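Local coordinates for XC6422 protein (Xanthomonas campestris, PDB 2FUK) that probably acts as a hydrolase, being a small serine alpha/beta-hydrolase that lacks a lid, at residues A[39-44]-A[102-107]; A[53-58]-A[194-199]; A[60-65]-A[72-77]. All blocks are in the same frame, centred on the assembly; numbering follows the deposited sequence.

Interaction 1: A[39-44]-A[102-107]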
ATOM      1  N   THR A  39      17.829  -3.713   6.041  1.00  7.76           N
ATOM      2  CA  THR A  39      17.023  -4.898   6.318  1.00  5.74           C
ATOM      3  C   THR A  39      16.430  -4.602   7.687  1.00  6.95           C
ATOM      4  O   THR A  39      17.146  -4.183   8.600  1.00  6.45           O
ATOM      5  CB  THR A  39      17.857  -6.198   6.402  1.00  7.04           C
ATOM      6  OG1 THR A  39      18.389  -6.522   5.111  1.00  8.12           O
ATOM      7  CG2 THR A  39      16.976  -7.365   6.853  1.00  7.81           C
ATOM      8  N   ALA A  40      15.121  -4.785   7.816  1.00  6.28           N
ATOM      9  CA  ALA A  40      14.441  -4.528   9.075  1.00  5.44           C
ATOM     10  C   ALA A  40      13.837  -5.807   9.627  1.00  5.73           C
ATOM     11  O   ALA A  40      13.412  -6.676   8.868  1.00  8.33           O
ATOM     12  CB  ALA A  40      13.342  -3.492   8.869  1.00  7.36           C
ATOM     13  N   ILE A  41      13.829  -5.927  10.951  1.00  4.20           N
ATOM     14  CA  ILE A  41      13.234  -7.082  11.613  1.00  4.53           C
ATOM     15  C   ILE A  41      12.044  -6.540  12.391  1.00  4.62           C
ATOM     16  O   ILE A  41      12.168  -5.540  13.095  1.00  6.27           O
ATOM     17  CB  ILE A  41      14.213  -7.749  12.608  1.00  4.67           C
ATOM     18  CG1 ILE A  41      15.447  -8.255  11.862  1.00  6.91           C
ATOM     19  CG2 ILE A  41      13.530  -8.935  13.299  1.00  5.48           C
ATOM     20  CD1 ILE A  41      16.549  -8.756  12.776  1.00  5.66           C
ATOM     21  N   VAL A  42      10.894  -7.193  12.248  1.00  5.36           N
ATOM     22  CA  VAL A  42       9.672  -6.771  12.930  1.00  5.94           C
ATOM     23  C   VAL A  42       9.255  -7.829  13.950  1.00  5.73           C
ATOM     24  O   VAL A  42       9.036  -8.987  13.591  1.00  6.34           O
ATOM     25  CB  VAL A  42       8.518  -6.562  11.916  1.00  6.18           C
ATOM     26  CG1 VAL A  42       7.262  -6.089  12.640  1.00  7.21           C
ATOM     27  CG2 VAL A  42       8.934  -5.550  10.855  1.00  7.93           C
ATOM     28  N   CYS A  43       9.145  -7.423  15.215  1.00  6.06           N
ATOM     29  CA  CYS A  43       8.780  -8.331  16.306  1.00  6.26           C
ATOM     30  C   CYS A  43       7.284  -8.294  16.623  1.00  6.66           C
ATOM     31  O   CYS A  43       6.672  -7.224  16.637  1.00  6.71           O
ATOM     32  CB  CYS A  43       9.584  -7.986  17.561  1.00  6.69           C
ATOM     33  SG  CYS A  43      11.395  -8.071  17.349  1.00  5.51           S
ATOM     34  N   HIS A  44       6.719  -9.466  16.908  1.00  5.87           N
ATOM     35  CA  HIS A  44       5.291  -9.594  17.184  1.00  6.54           C
ATOM     36  C   HIS A  44       4.866  -9.424  18.650  1.00  6.45           C
ATOM     37  O   HIS A  44       5.696  -9.437  19.563  1.00  7.44           O
ATOM     38  CB  HIS A  44       4.781 -10.941  16.630  1.00  5.91           C
ATOM     39  CG  HIS A  44       5.219 -12.137  17.418  1.00  5.79           C
ATOM     40  ND1 HIS A  44       6.094 -13.082  16.926  1.00  8.54           N
ATOM     41  CD2 HIS A  44       4.876 -12.555  18.659  1.00  4.04           C
ATOM     42  CE1 HIS A  44       6.269 -14.030  17.832  1.00  4.70           C
ATOM     43  NE2 HIS A  44       5.540 -13.733  18.893  1.00  8.84           N
ATOM     44  N   GLU A 102      21.824 -11.325  14.103  1.00  7.72           N
ATOM     45  CA  GLU A 102      23.168 -11.753  13.734  1.00  8.43           C
ATOM     46  C   GLU A 102      23.187 -12.491  12.397  1.00  7.89           C
ATOM     47  O   GLU A 102      24.163 -12.407  11.651  1.00  8.94           O
ATOM     48  CB  GLU A 102      23.778 -12.619  14.845  1.00  9.18           C
ATOM     49  CG  GLU A 102      24.028 -11.837  16.137  1.00 12.00           C
ATOM     50  CD  GLU A 102      24.745 -12.635  17.217  1.00 15.10           C
ATOM     51  OE1 GLU A 102      24.760 -13.882  17.146  1.00 17.18           O
ATOM     52  OE2 GLU A 102      25.294 -12.002  18.148  1.00 17.30           O
ATOM     53  N   TRP A 103      22.110 -13.213  12.098  1.00  7.74           N
ATOM     54  CA  TRP A 103      22.012 -13.933  10.827  1.00  7.09           C
ATOM     55  C   TRP A 103      21.856 -12.904   9.700  1.00  6.45           C
ATOM     56  O   TRP A 103      22.471 -13.017   8.641  1.00  7.80           O
ATOM     57  CB  TRP A 103      20.811 -14.889  10.852  1.00  7.46           C
ATOM     58  CG  TRP A 103      20.507 -15.541   9.525  1.00  8.49           C
ATOM     59  CD1 TRP A 103      21.249 -16.490   8.880  1.00  8.88           C
ATOM     60  CD2 TRP A 103      19.392 -15.259   8.676  1.00  8.50           C
ATOM     61  NE1 TRP A 103      20.667 -16.812   7.681  1.00  8.38           N
ATOM     62  CE2 TRP A 103      19.524 -16.071   7.529  1.00  9.43           C
ATOM     63  CE3 TRP A 103      18.293 -14.396   8.771  1.00  9.69           C
ATOM     64  CZ2 TRP A 103      18.595 -16.047   6.482  1.00  9.50           C
ATOM     65  CZ3 TRP A 103      17.370 -14.371   7.728  1.00  9.48           C
ATOM     66  CH2 TRP A 103      17.529 -15.194   6.599  1.00  9.20           C
ATOM     67  N   VAL A 104      21.025 -11.895   9.934  1.00  6.05           N
ATOM     68  CA  VAL A 104      20.817 -10.845   8.942  1.00  6.34           C
ATOM     69  C   VAL A 104      22.130 -10.126   8.619  1.00  7.54           C
ATOM     70  O   VAL A 104      22.499  -9.973   7.452  1.00  8.73           O
ATOM     71  CB  VAL A 104      19.789  -9.808   9.455  1.00  5.40           C
ATOM     72  CG1 VAL A 104      19.770  -8.590   8.550  1.00  6.98           C
ATOM     73  CG2 VAL A 104      18.404 -10.439   9.505  1.00  6.25           C
ATOM     74  N   ARG A 105      22.840  -9.699   9.657  1.00  8.19           N
ATOM     75  CA  ARG A 105      24.089  -8.978   9.466  1.00  8.25           C
ATOM     76  C   ARG A 105      25.167  -9.810   8.789  1.00  8.58           C
ATOM     77  O   ARG A 105      26.033  -9.262   8.111  1.00 10.25           O
ATOM     78  CB  ARG A 105      24.597  -8.442  10.808  1.00  9.53           C
ATOM     79  CG  ARG A 105      23.924  -7.140  11.202  1.00 10.73           C
ATOM     80  CD  ARG A 105      24.321  -6.648  12.581  1.00 12.60           C
ATOM     81  NE  ARG A 105      23.924  -5.250  12.755  1.00 15.62           N
ATOM     82  CZ  ARG A 105      23.599  -4.700  13.916  1.00 16.98           C
ATOM     83  NH1 ARG A 105      23.257  -3.420  13.962  1.00 14.88           N
ATOM     84  NH2 ARG A 105      23.602  -5.430  15.027  1.00 17.66           N
ATOM     85  N   ALA A 106      25.113 -11.125   8.975  1.00  8.09           N
ATOM     86  CA  ALA A 106      26.097 -12.010   8.366  1.00  9.03           C
ATOM     87  C   ALA A 106      25.781 -12.211   6.893  1.00  9.83           C
ATOM     88  O   ALA A 106      26.678 -12.221   6.045  1.00 10.72           O
ATOM     89  CB  ALA A 106      26.115 -13.361   9.087  1.00  7.97           C
ATOM     90  N   GLN A 107      24.496 -12.357   6.595  1.00  9.27           N
ATOM     91  CA  GLN A 107      24.042 -12.585   5.226  1.00  9.84           C
ATOM     92  C   GLN A 107      23.969 -11.317   4.379  1.00  9.56           C
ATOM     93  O   GLN A 107      24.055 -11.381   3.156  1.00 11.17           O
ATOM     94  CB  GLN A 107      22.668 -13.257   5.251  1.00  9.49           C
ATOM     95  CG  GLN A 107      22.679 -14.651   5.853  1.00 12.03           C
ATOM     96  CD  GLN A 107      23.203 -15.693   4.889  1.00 13.63           C
ATOM     97  OE1 GLN A 107      23.934 -16.600   5.278  1.00 17.10           O
ATOM     98  NE2 GLN A 107      22.818 -15.574   3.619  1.00 12.29           N
TER
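Thr-39 and Ile-41, alternate residues of strand 38-43, turn their side chains to the same side of the sheet and meet Val-104 of segment 102-107. Thr-39 comes first and makes the tighter contact. Its methyl CG2 and the methyl CG1 of Val-104 meet end on, and the 3.5 Å between these two carbons is a little inside normal van der Waals distance. CB of Thr-39 lies only slightly farther from the same CG1, at 3.7 Å. The torsion sorts the two branches of the threonine: with CG2 trans to the backbone N and OG1 beside it (chi1 -68°), the methyl goes to the helix while the hydroxyl is left to hydrogen-bond with Asp-111. A threonine suits the place because one branch is apolar and the other polar, and the buried hydroxyl has its partner.

Ala-40 points to the other side of the sheet, as strand alternation demands, and Ile-41 returns to the helix side. Its long branch is extended (chi2 172°), which carries CD1 out to CG2 of Val-104 at 4.1 Å; here the two side chains run past one another instead of meeting head to head. The isoleucine also packs on Leu-97, Val-100 and Ala-101 of the same helix, so its bulk fills the layer between helix and sheet. Val-104 thus divides its two methyls, CG1 to Thr-39 and CG2 to Ile-41. No hydrogen bond crosses the contact; the three beta-branched side chains pack by van der Waals contact, and all three are buried. Through them helix 92-107 is laid against an inner strand of the mainly parallel sheet, the layered alpha-beta packing of the alpha/beta-hydrolase fold.

Interaction 2: A[53-58]-A[194-199]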
ATOM      1  N   MET A  53       4.131 -13.950  13.667  1.00  8.69           N
ATOM      2  CA  MET A  53       4.636 -13.276  12.472  1.00  9.28           C
ATOM      3  C   MET A  53       3.478 -12.913  11.544  1.00 10.04           C
ATOM      4  O   MET A  53       3.646 -12.111  10.634  1.00  9.24           O
ATOM      5  CB  MET A  53       5.607 -14.190  11.698  1.00 10.28           C
ATOM      6  CG  MET A  53       4.889 -15.223  10.790  1.00 10.10           C
ATOM      7  SD  MET A  53       5.930 -16.283   9.717  1.00 16.60           S
ATOM      8  CE  MET A  53       6.791 -17.019  10.994  1.00  4.22           C
ATOM      9  N   HIS A  54       2.313 -13.511  11.774  1.00  8.40           N
ATOM     10  CA  HIS A  54       1.147 -13.274  10.928  1.00  9.35           C
ATOM     11  C   HIS A  54       0.161 -12.225  11.437  1.00  8.93           C
ATOM     12  O   HIS A  54      -0.830 -11.932  10.770  1.00  9.79           O
ATOM     13  CB  HIS A  54       0.428 -14.602  10.677  1.00 10.01           C
ATOM     14  CG  HIS A  54       1.320 -15.665  10.110  1.00 10.42           C
ATOM     15  ND1 HIS A  54       1.715 -16.772  10.830  1.00 13.69           N
ATOM     16  CD2 HIS A  54       1.915 -15.774   8.898  1.00 11.02           C
ATOM     17  CE1 HIS A  54       2.515 -17.517  10.087  1.00 11.67           C
ATOM     18  NE2 HIS A  54       2.653 -16.933   8.910  1.00 12.83           N
ATOM     19  N   ASN A  55       0.439 -11.661  12.608  1.00  8.77           N
ATOM     20  CA  ASN A  55      -0.404 -10.623  13.196  1.00  9.54           C
ATOM     21  C   ASN A  55      -0.571  -9.509  12.152  1.00  9.34           C
ATOM     22  O   ASN A  55       0.401  -9.124  11.503  1.00  8.00           O
ATOM     23  CB  ASN A  55       0.286 -10.081  14.453  1.00  9.44           C
ATOM     24  CG  ASN A  55      -0.457  -8.928  15.080  1.00 10.18           C
ATOM     25  OD1 ASN A  55      -1.375  -9.120  15.890  1.00 13.60           O
ATOM     26  ND2 ASN A  55      -0.075  -7.715  14.700  1.00  9.29           N
ATOM     27  N   LYS A  56      -1.795  -8.999  11.996  1.00  9.88           N
ATOM     28  CA  LYS A  56      -2.086  -7.953  11.010  1.00  9.03           C
ATOM     29  C   LYS A  56      -1.293  -6.650  11.193  1.00  9.31           C
ATOM     30  O   LYS A  56      -0.915  -6.003  10.209  1.00  8.45           O
ATOM     31  CB  LYS A  56      -3.587  -7.650  11.005  1.00 11.87           C
ATOM     32  CG  LYS A  56      -4.487  -8.851  10.687  1.00 14.78           C
ATOM     33  CD  LYS A  56      -5.961  -8.498  10.951  1.00 18.80           C
ATOM     34  CE  LYS A  56      -6.913  -9.683  10.767  1.00 19.59           C
ATOM     35  NZ  LYS A  56      -6.941 -10.212   9.377  1.00 22.54           N
ATOM     36  N   VAL A  57      -1.054  -6.245  12.436  1.00  8.13           N
ATOM     37  CA  VAL A  57      -0.282  -5.025  12.674  1.00  7.70           C
ATOM     38  C   VAL A  57       1.169  -5.281  12.253  1.00  7.30           C
ATOM     39  O   VAL A  57       1.817  -4.425  11.655  1.00  7.83           O
ATOM     40  CB  VAL A  57      -0.329  -4.620  14.164  1.00  5.74           C
ATOM     41  CG1 VAL A  57       0.533  -3.390  14.408  1.00  6.34           C
ATOM     42  CG2 VAL A  57      -1.761  -4.357  14.569  1.00  7.91           C
ATOM     43  N   VAL A  58       1.675  -6.470  12.574  1.00  6.73           N
ATOM     44  CA  VAL A  58       3.035  -6.842  12.212  1.00  6.80           C
ATOM     45  C   VAL A  58       3.220  -6.855  10.695  1.00  7.12           C
ATOM     46  O   VAL A  58       4.205  -6.318  10.186  1.00  6.86           O
ATOM     47  CB  VAL A  58       3.395  -8.241  12.772  1.00  6.82           C
ATOM     48  CG1 VAL A  58       4.710  -8.729  12.175  1.00  6.81           C
ATOM     49  CG2 VAL A  58       3.502  -8.174  14.288  1.00  8.92           C
ATOM     50  N   SER A 194      -7.599   1.964  18.266  1.00  9.75           N
ATOM     51  CA  SER A 194      -7.484   0.878  19.232  1.00  8.83           C
ATOM     52  C   SER A 194      -6.104   0.220  19.242  1.00  9.62           C
ATOM     53  O   SER A 194      -5.243   0.517  18.409  1.00  9.70           O
ATOM     54  CB  SER A 194      -8.558  -0.180  18.965  1.00 10.45           C
ATOM     55  OG  SER A 194      -8.378  -0.806  17.704  1.00 15.14           O
ATOM     56  N   HIS A 195      -5.916  -0.697  20.182  1.00  9.20           N
ATOM     57  CA  HIS A 195      -4.642  -1.385  20.340  1.00  7.22           C
ATOM     58  C   HIS A 195      -4.154  -2.090  19.078  1.00  7.74           C
ATOM     59  O   HIS A 195      -2.957  -2.086  18.789  1.00  7.78           O
ATOM     60  CB  HIS A 195      -4.727  -2.399  21.482  1.00  7.65           C
ATOM     61  CG  HIS A 195      -3.417  -3.051  21.798  1.00  8.37           C
ATOM     62  ND1 HIS A 195      -2.324  -2.339  22.243  1.00  6.92           N
ATOM     63  CD2 HIS A 195      -3.015  -4.342  21.709  1.00  9.50           C
ATOM     64  CE1 HIS A 195      -1.305  -3.163  22.414  1.00  9.13           C
ATOM     65  NE2 HIS A 195      -1.698  -4.384  22.097  1.00  9.01           N
ATOM     66  N   PHE A 196      -5.075  -2.702  18.334  1.00  7.23           N
ATOM     67  CA  PHE A 196      -4.710  -3.412  17.113  1.00  7.28           C
ATOM     68  C   PHE A 196      -4.995  -2.587  15.859  1.00  7.50           C
ATOM     69  O   PHE A 196      -5.046  -3.115  14.755  1.00  8.33           O
ATOM     70  CB  PHE A 196      -5.440  -4.757  17.051  1.00  7.86           C
ATOM     71  CG  PHE A 196      -5.081  -5.683  18.180  1.00  8.04           C
ATOM     72  CD1 PHE A 196      -3.872  -6.372  18.177  1.00  9.94           C
ATOM     73  CD2 PHE A 196      -5.935  -5.834  19.267  1.00  9.53           C
ATOM     74  CE1 PHE A 196      -3.518  -7.200  19.240  1.00 10.00           C
ATOM     75  CE2 PHE A 196      -5.590  -6.659  20.337  1.00  9.56           C
ATOM     76  CZ  PHE A 196      -4.381  -7.341  20.324  1.00  9.94           C
ATOM     77  N   PHE A 197      -5.182  -1.285  16.042  1.00  8.89           N
ATOM     78  CA  PHE A 197      -5.425  -0.384  14.916  1.00  9.99           C
ATOM     79  C   PHE A 197      -6.532  -0.854  13.985  1.00 10.23           C
ATOM     80  O   PHE A 197      -6.376  -0.844  12.759  1.00  9.58           O
ATOM     81  CB  PHE A 197      -4.131  -0.194  14.120  1.00  8.73           C
ATOM     82  CG  PHE A 197      -2.987   0.334  14.945  1.00  8.57           C
ATOM     83  CD1 PHE A 197      -2.291  -0.501  15.813  1.00  8.91           C
ATOM     84  CD2 PHE A 197      -2.651   1.685  14.900  1.00 10.00           C
ATOM     85  CE1 PHE A 197      -1.283   0.003  16.632  1.00  8.27           C
ATOM     86  CE2 PHE A 197      -1.643   2.202  15.713  1.00  8.88           C
ATOM     87  CZ  PHE A 197      -0.960   1.362  16.581  1.00  9.09           C
ATOM     88  N   HIS A 198      -7.647  -1.272  14.579  1.00 10.71           N
ATOM     89  CA  HIS A 198      -8.808  -1.746  13.834  1.00 10.72           C
ATOM     90  C   HIS A 198      -9.282  -0.668  12.865  1.00 10.63           C
ATOM     91  O   HIS A 198      -9.570   0.463  13.269  1.00 10.62           O
ATOM     92  CB  HIS A 198      -9.935  -2.099  14.812  1.00 10.19           C
ATOM     93  CG  HIS A 198     -11.211  -2.523  14.151  1.00 12.70           C
ATOM     94  ND1 HIS A 198     -11.440  -3.811  13.721  1.00 14.21           N
ATOM     95  CD2 HIS A 198     -12.335  -1.824  13.864  1.00 13.23           C
ATOM     96  CE1 HIS A 198     -12.654  -3.889  13.202  1.00 13.79           C
ATOM     97  NE2 HIS A 198     -13.216  -2.696  13.277  1.00 14.06           N
ATOM     98  N   ARG A 199      -9.356  -1.036  11.587  1.00 11.39           N
ATOM     99  CA  ARG A 199      -9.787  -0.137  10.518  1.00 12.46           C
ATOM    100  C   ARG A 199      -8.928   1.127  10.477  1.00 12.02           C
ATOM    101  O   ARG A 199      -9.363   2.197  10.046  1.00 14.44           O
ATOM    102  CB  ARG A 199     -11.270   0.200  10.695  1.00 12.87           C
ATOM    103  CG  ARG A 199     -12.189  -1.024  10.607  1.00 16.97           C
ATOM    104  CD  ARG A 199     -12.132  -1.677   9.225  1.00 20.19           C
ATOM    105  NE  ARG A 199     -13.011  -2.839   9.086  1.00 23.10           N
ATOM    106  CZ  ARG A 199     -12.702  -4.082   9.455  1.00 23.47           C
ATOM    107  NH1 ARG A 199     -13.583  -5.063   9.280  1.00 25.68           N
ATOM    108  NH2 ARG A 199     -11.523  -4.353  10.000  1.00 23.56           N
TER
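The loop between strand 186-190 and helix 201-212, which in alpha/beta-hydrolases carries the catalytic histidine, here meets the start of helix 56-66. It holds His-195, whose ND1 is hydrogen-bonded to Asp-166 and which probably forms a Ser-His-Asp triad with Ser-119. Val-57, in the first turn of the helix, carries the contact with one methyl. Its CG2 lies 3.5 Å from the backbone O of Phe-196 and 4.1 Å from CD1 of Phe-197, so this branch touches both a peptide group and an aromatic ring. With chi1 at 177°, CG2 stands anti to the carbonyl carbon and beside the backbone N, turned to the loop. The Phe-197 ring receives the methyl obliquely and, like Val-57, packs on Phe-118 and Leu-204; a large ring suits this buried junction of strand, helix and loop.

Asn-55, at the N-cap position of the helix, lies beside the more exposed Phe-196 ring. Two bonds within the loop hold its turn: a type I turn is closed by the bond from Phe-197 N to Ser-194 O, 3.0 Å, and His-198 N donates to Ser-194 OG at 3.2 Å. Between the segments there is no hydrogen bond; the contact is largely apolar and non-directional, so it fixes no hydrogen-bond geometry between helix and loop.

Interaction 3: A[60-65]-A[72-77]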
ATOM      1  N   MET A  60       1.408  -5.287   8.404  1.00  7.97           N
ATOM      2  CA  MET A  60       1.233  -3.982   7.768  1.00  7.75           C
ATOM      3  C   MET A  60       2.482  -3.149   8.027  1.00  7.65           C
ATOM      4  O   MET A  60       2.869  -2.334   7.198  1.00  6.95           O
ATOM      5  CB  MET A  60      -0.002  -3.245   8.289  1.00  8.96           C
ATOM      6  CG  MET A  60      -0.169  -1.851   7.677  1.00  8.24           C
ATOM      7  SD  MET A  60      -0.236  -1.852   5.834  1.00  7.28           S
ATOM      8  CE  MET A  60      -1.877  -1.107   5.547  1.00 12.79           C
ATOM      9  N   ALA A  61       3.110  -3.353   9.182  1.00  7.46           N
ATOM     10  CA  ALA A  61       4.330  -2.619   9.488  1.00  6.89           C
ATOM     11  C   ALA A  61       5.384  -3.095   8.500  1.00  6.40           C
ATOM     12  O   ALA A  61       6.181  -2.303   7.998  1.00  7.19           O
ATOM     13  CB  ALA A  61       4.786  -2.903  10.925  1.00  7.24           C
ATOM     14  N   ALA A  62       5.376  -4.394   8.217  1.00  6.39           N
ATOM     15  CA  ALA A  62       6.337  -4.964   7.284  1.00  6.62           C
ATOM     16  C   ALA A  62       6.103  -4.407   5.887  1.00  7.96           C
ATOM     17  O   ALA A  62       7.047  -4.038   5.195  1.00  9.44           O
ATOM     18  CB  ALA A  62       6.220  -6.493   7.273  1.00  6.68           C
ATOM     19  N   ARG A  63       4.838  -4.335   5.485  1.00  7.79           N
ATOM     20  CA  ARG A  63       4.481  -3.830   4.166  1.00  8.95           C
ATOM     21  C   ARG A  63       4.872  -2.368   4.020  1.00  8.29           C
ATOM     22  O   ARG A  63       5.340  -1.947   2.966  1.00  9.06           O
ATOM     23  CB  ARG A  63       2.977  -3.975   3.936  1.00 10.32           C
ATOM     24  CG  ARG A  63       2.544  -3.686   2.507  1.00 15.41           C
ATOM     25  CD  ARG A  63       1.048  -3.876   2.365  1.00 18.43           C
ATOM     26  NE  ARG A  63       0.597  -5.152   2.917  1.00 22.63           N
ATOM     27  CZ  ARG A  63      -0.682  -5.476   3.074  1.00 24.51           C
ATOM     28  NH1 ARG A  63      -1.625  -4.616   2.713  1.00 24.54           N
ATOM     29  NH2 ARG A  63      -1.019  -6.650   3.598  1.00 26.55           N
ATOM     30  N   ALA A  64       4.662  -1.597   5.081  1.00  6.71           N
ATOM     31  CA  ALA A  64       4.990  -0.179   5.080  1.00  7.13           C
ATOM     32  C   ALA A  64       6.468   0.047   4.775  1.00  7.16           C
ATOM     33  O   ALA A  64       6.832   0.971   4.050  1.00  6.36           O
ATOM     34  CB  ALA A  64       4.632   0.423   6.433  1.00  6.32           C
ATOM     35  N   LEU A  65       7.320  -0.804   5.337  1.00  8.40           N
ATOM     36  CA  LEU A  65       8.759  -0.690   5.124  1.00  7.72           C
ATOM     37  C   LEU A  65       9.168  -1.223   3.756  1.00  8.10           C
ATOM     38  O   LEU A  65      10.043  -0.657   3.108  1.00  7.61           O
ATOM     39  CB  LEU A  65       9.508  -1.436   6.222  1.00  6.55           C
ATOM     40  CG  LEU A  65       9.291  -0.883   7.633  1.00  6.92           C
ATOM     41  CD1 LEU A  65       9.987  -1.785   8.646  1.00  9.33           C
ATOM     42  CD2 LEU A  65       9.827   0.528   7.716  1.00  7.93           C
ATOM     43  N   VAL A  72      12.313  -6.905   4.602  1.00  7.19           N
ATOM     44  CA  VAL A  72      11.831  -7.123   5.956  1.00  7.90           C
ATOM     45  C   VAL A  72      11.841  -8.568   6.416  1.00  8.55           C
ATOM     46  O   VAL A  72      11.495  -9.476   5.667  1.00  9.33           O
ATOM     47  CB  VAL A  72      10.405  -6.549   6.126  1.00  9.22           C
ATOM     48  CG1 VAL A  72      10.411  -5.068   5.796  1.00 10.16           C
ATOM     49  CG2 VAL A  72       9.433  -7.269   5.220  1.00 14.53           C
ATOM     50  N   VAL A  73      12.254  -8.765   7.661  1.00  6.89           N
ATOM     51  CA  VAL A  73      12.303 -10.094   8.249  1.00  6.22           C
ATOM     52  C   VAL A  73      11.330 -10.171   9.415  1.00  6.98           C
ATOM     53  O   VAL A  73      11.348  -9.317  10.300  1.00  6.31           O
ATOM     54  CB  VAL A  73      13.720 -10.422   8.776  1.00  5.93           C
ATOM     55  CG1 VAL A  73      13.721 -11.786   9.468  1.00  7.00           C
ATOM     56  CG2 VAL A  73      14.712 -10.413   7.626  1.00  8.76           C
ATOM     57  N   ARG A  74      10.471 -11.183   9.389  1.00  5.40           N
ATOM     58  CA  ARG A  74       9.517 -11.422  10.461  1.00  5.50           C
ATOM     59  C   ARG A  74       9.901 -12.774  11.049  1.00  4.77           C
ATOM     60  O   ARG A  74      10.549 -13.584  10.380  1.00  5.56           O
ATOM     61  CB  ARG A  74       8.086 -11.481   9.918  1.00  5.00           C
ATOM     62  CG  ARG A  74       7.547 -10.137   9.459  1.00  5.97           C
ATOM     63  CD  ARG A  74       6.168 -10.293   8.840  1.00  8.94           C
ATOM     64  NE  ARG A  74       6.230 -10.957   7.541  1.00  8.97           N
ATOM     65  CZ  ARG A  74       5.617 -12.101   7.238  1.00  8.55           C
ATOM     66  NH1 ARG A  74       5.744 -12.609   6.021  1.00 10.27           N
ATOM     67  NH2 ARG A  74       4.882 -12.738   8.145  1.00 10.77           N
ATOM     68  N   PHE A  75       9.522 -13.019  12.295  1.00  6.56           N
ATOM     69  CA  PHE A  75       9.843 -14.298  12.910  1.00  6.33           C
ATOM     70  C   PHE A  75       8.995 -14.542  14.145  1.00  7.25           C
ATOM     71  O   PHE A  75       8.459 -13.607  14.751  1.00  7.80           O
ATOM     72  CB  PHE A  75      11.344 -14.361  13.264  1.00  7.60           C
ATOM     73  CG  PHE A  75      11.726 -13.580  14.496  1.00  5.78           C
ATOM     74  CD1 PHE A  75      11.837 -14.213  15.731  1.00  5.95           C
ATOM     75  CD2 PHE A  75      11.995 -12.215  14.415  1.00  4.28           C
ATOM     76  CE1 PHE A  75      12.215 -13.502  16.872  1.00  5.12           C
ATOM     77  CE2 PHE A  75      12.371 -11.495  15.542  1.00  7.06           C
ATOM     78  CZ  PHE A  75      12.483 -12.138  16.777  1.00  6.56           C
ATOM     79  N   ASN A  76       8.855 -15.814  14.497  1.00  6.07           N
ATOM     80  CA  ASN A  76       8.091 -16.187  15.670  1.00  7.12           C
ATOM     81  C   ASN A  76       9.013 -16.354  16.870  1.00  6.97           C
ATOM     82  O   ASN A  76      10.039 -17.026  16.784  1.00  6.34           O
ATOM     83  CB  ASN A  76       7.341 -17.500  15.426  1.00  8.56           C
ATOM     84  CG  ASN A  76       6.102 -17.312  14.585  1.00  8.24           C
ATOM     85  OD1 ASN A  76       5.506 -16.242  14.589  1.00  8.49           O
ATOM     86  ND2 ASN A  76       5.693 -18.360  13.874  1.00  7.90           N
ATOM     87  N   PHE A  77       8.658 -15.710  17.979  1.00  7.69           N
ATOM     88  CA  PHE A  77       9.431 -15.838  19.207  1.00  8.20           C
ATOM     89  C   PHE A  77       9.254 -17.276  19.681  1.00  8.27           C
ATOM     90  O   PHE A  77       8.338 -17.975  19.239  1.00  7.83           O
ATOM     91  CB  PHE A  77       8.898 -14.892  20.289  1.00  8.82           C
ATOM     92  CG  PHE A  77       9.335 -13.461  20.132  1.00  6.88           C
ATOM     93  CD1 PHE A  77      10.683 -13.128  20.087  1.00  6.05           C
ATOM     94  CD2 PHE A  77       8.392 -12.436  20.064  1.00  8.14           C
ATOM     95  CE1 PHE A  77      11.092 -11.787  19.981  1.00  6.77           C
ATOM     96  CE2 PHE A  77       8.786 -11.101  19.959  1.00  7.95           C
ATOM     97  CZ  PHE A  77      10.139 -10.774  19.918  1.00  7.57           C
TER
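Helix 60-65 runs nearly antiparallel to strand 72-75, at 166°, with the two short axes 8.9 Å apart at their closest and Ala-62 opposite Val-72. Val-72 meets the helix with both methyls. CG1 reaches the backbone O of Ala-62 at 3.6 Å and CB of Leu-65 at 3.8 Å, one helical turn on, while CG2 takes CB of Ala-62 at 3.9 Å. The valine therefore sits against Ala-62, with CG1 turned on toward Leu-65; its chi1 of -58° spreads the methyls this way by tucking CG2 between the backbone N and the carbonyl carbon. Alanine suits the facing position because its small side chain lets the strand come close.

Two residues on, Arg-74 touches mainly with its CD, which lies 4.1 Å from CB of Ala-62. A bend at chi3 (-71°) turns the chain beyond CD, and the guanidinium group is held by a salt bridge to Asp-27 and a hydrogen bond to the Met-53 carbonyl. A long arginine can thus pack with its methylenes and still satisfy its charge. Helix and strand are consecutive elements of the beta-alpha-beta crossover formed by strand 38-43, helix 56-66 and strand 71-75, a building unit of the alpha/beta-hydrolase fold.

Interactions 1 and 3 reach the same sheet through neighbouring parallel strands, 38-43 and 71-75, and their centres are 10 Å apart. Ala-40 and Val-42 are bonded to Val-73 through the backbone, which couples the two contacts directly. Interactions 2 and 3 share helix 56-66, with centres 12 Å apart, and the hydrogen bond of Met-53 N with Asn-76 OD1 joins them. Interactions 1 and 2 lie 21 Å apart, on opposite sides of the chain's centre. Along the sequence interaction 3 is nested within the loops closed by both others, whose segments alternate. One crossover unit is thus tied to helix 92-107 and to the loop carrying the probable catalytic histidine.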